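Long-range contact in uncharacterized protein MTH_862 (PDB 2R47), which is of unknown function but belongs to a family of uncharacterized proteins conserved in archaea and probably forms a dimer: residues I55-K67 with L77-V89. Sequence-based numbering, arbitrary orientation.
Sequences IFIPNTDFSKARK and LGEISPGNVDVLV
At the edge of the mixed sheet lies the antiparallel hairpin of strands 66-71 and 74-78, and the chain after it passes Ile55 and Phe62 on its way to strand 88-91. Arg66 and Ile80 form an antiparallel non-hydrogen-bonded pair; Lys67 bonds on either side, its N to Glu79 O and its O to Gly78 N, while Ser81 N reaches Ala65 O at 2.8 Å. Gly78 suits its place because a CB there would crowd Lys67 CB. Gly78 O accepts Arg66 NH1 at 2.8 Å, almost exactly in the guanidinium plane; in the conformer described, the arginine chain, extended from CG to NE, carries the group there, and Ile80 CG1 lies over one face. Lys67 and Glu79 run side by side, their salt bridge weak at 3.3 Å between NZ and OE2.

Farther along, Phe62 CG stands anti to its backbone nitrogen (chi1 -174°), which brings the CE1-CZ end of the ring against loop 81-84: CZ lies 3.3 Å from Pro82 O, Gly83 O and Asn84 N meet the edge, and Pro82 CA sits over a face, offset toward the rim. Replacing Phe62 with alanine would probably open a gap between this loop and helix 103-113, whose Leu109 and Ala113 the ring also touches. Ile55 CD1 packs on Val85 CG1 at 3.8 Å, and Ile57 CD1 meets Leu88 CD1 at 3.7 Å, crossing at about a right angle. Polar bonds thus fasten the hairpin end, partly covered by Tyr73 of the second subunit, whereas aliphatic contacts seat strand 53-58 against Val85 and Leu88.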
# COMPACT_ATOMS: atom_id res chain seq x y z
N ILE A 55 7.02 13.23 4.71
CA ILE A 55 8.10 12.38 5.23
C ILE A 55 7.56 11.09 5.86
O ILE A 55 6.39 11.03 6.29
CB ILE A 55 8.99 13.11 6.31
CG1 ILE A 55 8.17 13.39 7.59
CG2 ILE A 55 9.61 14.47 5.78
CD1 ILE A 55 9.03 14.10 8.74
N PHE A 56 8.45 10.08 5.96
CA PHE A 56 8.09 8.78 6.58
C PHE A 56 8.98 8.63 7.80
O PHE A 56 10.21 8.74 7.69
CB PHE A 56 8.35 7.62 5.64
CG PHE A 56 8.18 6.27 6.32
CD1 PHE A 56 6.91 5.90 6.79
CD2 PHE A 56 9.27 5.42 6.54
CE1 PHE A 56 6.71 4.69 7.46
CE2 PHE A 56 9.08 4.20 7.22
CZ PHE A 56 7.81 3.85 7.69
N ILE A 57 8.35 8.41 8.95
CA ILE A 57 9.06 8.24 10.21
C ILE A 57 8.97 6.76 10.55
O ILE A 57 7.88 6.26 10.74
CB ILE A 57 8.37 9.08 11.31
CG1 ILE A 57 8.45 10.59 10.99
CG2 ILE A 57 8.92 8.74 12.73
CD1 ILE A 57 7.34 11.35 11.71
N PRO A 58 10.12 6.07 10.60
CA PRO A 58 10.10 4.66 10.95
C PRO A 58 9.90 4.45 12.46
O PRO A 58 10.65 4.98 13.29
CB PRO A 58 11.47 4.16 10.48
CG PRO A 58 12.40 5.34 10.69
CD PRO A 58 11.50 6.55 10.33
N ASN A 59 8.89 3.65 12.80
CA ASN A 59 8.51 3.41 14.19
C ASN A 59 8.27 4.74 14.88
O ASN A 59 7.42 5.48 14.44
CB ASN A 59 9.57 2.54 14.88
CG ASN A 59 9.64 1.15 14.27
OD1 ASN A 59 8.62 0.46 14.17
ND2 ASN A 59 10.79 0.78 13.77
N THR A 60 8.99 5.07 15.96
CA THR A 60 8.80 6.40 16.55
C THR A 60 10.13 7.19 16.50
O THR A 60 10.37 8.06 17.32
CB THR A 60 8.24 6.33 18.00
OG1 THR A 60 9.14 5.55 18.81
CG2 THR A 60 6.85 5.66 18.02
N ASP A 61 10.98 6.85 15.54
CA ASP A 61 12.29 7.48 15.44
C ASP A 61 12.32 8.62 14.44
O ASP A 61 12.73 8.44 13.31
CB ASP A 61 13.35 6.45 15.08
CG ASP A 61 14.76 6.96 15.30
OD1 ASP A 61 14.94 8.16 15.64
OD2 ASP A 61 15.68 6.15 15.15
N PHE A 62 11.98 9.80 14.92
CA PHE A 62 11.95 11.02 14.12
C PHE A 62 13.29 11.35 13.48
O PHE A 62 13.36 11.83 12.35
CB PHE A 62 11.48 12.12 15.06
CG PHE A 62 11.24 13.43 14.44
CD1 PHE A 62 10.52 13.54 13.25
CD2 PHE A 62 11.69 14.60 15.09
CE1 PHE A 62 10.25 14.80 12.69
CE2 PHE A 62 11.44 15.87 14.53
CZ PHE A 62 10.74 15.96 13.32
N SER A 63 14.38 11.09 14.20
CA SER A 63 15.72 11.34 13.68
C SER A 63 16.06 10.55 12.42
O SER A 63 16.92 10.99 11.64
CB SER A 63 16.79 11.11 14.77
OG SER A 63 17.03 9.71 14.97
N LYS A 64 15.36 9.42 12.20
CA LYS A 64 15.56 8.59 11.00
C LYS A 64 14.51 8.87 9.90
O LYS A 64 14.45 8.16 8.89
CB LYS A 64 15.56 7.09 11.36
CG LYS A 64 16.89 6.56 12.01
CD LYS A 64 18.07 6.54 11.02
CE LYS A 64 17.95 5.44 9.94
NZ LYS A 64 18.53 5.85 8.60
N ALA A 65 13.70 9.93 10.07
CA ALA A 65 12.68 10.25 9.06
C ALA A 65 13.33 10.56 7.72
O ALA A 65 14.43 11.14 7.68
CB ALA A 65 11.82 11.40 9.53
N ARG A 66 12.67 10.13 6.64
CA ARG A 66 13.15 10.38 5.28
C ARG A 66 12.08 11.03 4.43
O ARG A 66 10.85 10.75 4.61
CB ARG A 66 13.64 9.08 4.61
CG ARG A 66 14.96 8.58 5.20
CD ARG A 66 15.59 7.48 4.37
NE ARG A 66 16.93 7.19 4.85
CZ ARG A 66 18.07 7.64 4.33
NH1 ARG A 66 18.08 8.42 3.25
NH2 ARG A 66 19.22 7.27 4.89
N LYS A 67 12.51 11.87 3.49
CA LYS A 67 11.54 12.43 2.54
C LYS A 67 10.84 11.31 1.75
O LYS A 67 11.47 10.33 1.36
CB LYS A 67 12.23 13.38 1.55
CG LYS A 67 12.93 14.54 2.27
CD LYS A 67 13.47 15.60 1.30
CE LYS A 67 14.31 16.61 2.11
NZ LYS A 67 14.72 17.78 1.27
N LEU A 77 11.66 6.69 -0.94
CA LEU A 77 12.31 7.33 0.19
C LEU A 77 13.55 8.08 -0.25
O LEU A 77 14.33 7.59 -1.06
CB LEU A 77 12.61 6.30 1.27
CG LEU A 77 11.40 5.67 1.97
CD1 LEU A 77 11.85 4.47 2.79
CD2 LEU A 77 10.75 6.69 2.88
N GLY A 78 13.70 9.31 0.24
CA GLY A 78 14.76 10.21 -0.16
C GLY A 78 15.75 10.43 0.98
O GLY A 78 16.02 9.51 1.76
N GLU A 79 16.24 11.65 1.14
CA GLU A 79 17.24 11.85 2.23
C GLU A 79 16.61 11.96 3.61
O GLU A 79 15.40 12.20 3.75
CB GLU A 79 18.10 13.07 1.96
CG GLU A 79 17.38 14.36 2.04
CD GLU A 79 18.27 15.54 1.59
OE1 GLU A 79 19.47 15.31 1.27
OE2 GLU A 79 17.76 16.67 1.57
N ILE A 80 17.43 11.79 4.63
CA ILE A 80 17.01 12.01 6.02
C ILE A 80 16.52 13.46 6.18
O ILE A 80 17.15 14.40 5.68
CB ILE A 80 18.19 11.74 7.03
CG1 ILE A 80 18.59 10.25 7.06
CG2 ILE A 80 17.86 12.27 8.43
CD1 ILE A 80 17.64 9.35 7.78
N SER A 81 15.40 13.64 6.89
CA SER A 81 14.70 14.91 6.94
C SER A 81 13.83 15.02 8.18
O SER A 81 12.63 14.84 8.10
CB SER A 81 13.88 15.13 5.64
OG SER A 81 13.31 16.44 5.59
N PRO A 82 14.44 15.28 9.37
CA PRO A 82 13.68 15.29 10.61
C PRO A 82 13.06 16.69 10.84
O PRO A 82 13.32 17.33 11.85
CB PRO A 82 14.76 14.94 11.66
CG PRO A 82 16.02 15.59 11.15
CD PRO A 82 15.89 15.53 9.60
N GLY A 83 12.31 17.16 9.88
CA GLY A 83 11.57 18.40 10.05
C GLY A 83 10.23 18.10 10.68
O GLY A 83 9.57 17.11 10.34
N ASN A 84 9.78 18.96 11.57
CA ASN A 84 8.48 18.69 12.12
C ASN A 84 7.38 18.97 11.08
O ASN A 84 7.64 19.53 9.98
CB ASN A 84 8.27 19.32 13.51
CG ASN A 84 8.23 20.78 13.47
OD1 ASN A 84 8.23 21.42 14.53
ND2 ASN A 84 8.22 21.34 12.29
N VAL A 85 6.18 18.54 11.41
CA VAL A 85 5.11 18.52 10.42
C VAL A 85 3.91 19.19 10.98
O VAL A 85 3.77 19.30 12.21
CB VAL A 85 4.77 17.04 10.03
CG1 VAL A 85 6.01 16.35 9.46
CG2 VAL A 85 4.31 16.25 11.27
N ASP A 86 3.01 19.67 10.13
CA ASP A 86 1.78 20.24 10.65
C ASP A 86 0.62 19.23 10.70
O ASP A 86 -0.40 19.49 11.30
CB ASP A 86 1.43 21.58 9.98
CG ASP A 86 1.32 21.46 8.48
OD1 ASP A 86 0.53 20.62 8.04
OD2 ASP A 86 2.02 22.19 7.74
N VAL A 87 0.81 18.06 10.08
CA VAL A 87 -0.09 16.91 10.37
C VAL A 87 0.79 15.69 10.58
O VAL A 87 1.64 15.36 9.73
CB VAL A 87 -1.07 16.56 9.19
CG1 VAL A 87 -1.95 15.32 9.56
CG2 VAL A 87 -1.99 17.74 8.88
N LEU A 88 0.59 15.01 11.71
CA LEU A 88 1.31 13.79 11.95
C LEU A 88 0.30 12.65 11.84
O LEU A 88 -0.67 12.63 12.56
CB LEU A 88 1.97 13.80 13.33
CG LEU A 88 2.73 12.52 13.73
CD1 LEU A 88 3.80 12.04 12.73
CD2 LEU A 88 3.32 12.71 15.16
N VAL A 89 0.57 11.70 10.93
CA VAL A 89 -0.34 10.60 10.70
C VAL A 89 0.30 9.34 11.29
O VAL A 89 1.35 8.84 10.81
CB VAL A 89 -0.64 10.41 9.14
CG1 VAL A 89 -1.64 9.22 8.94
CG2 VAL A 89 -1.11 11.76 8.48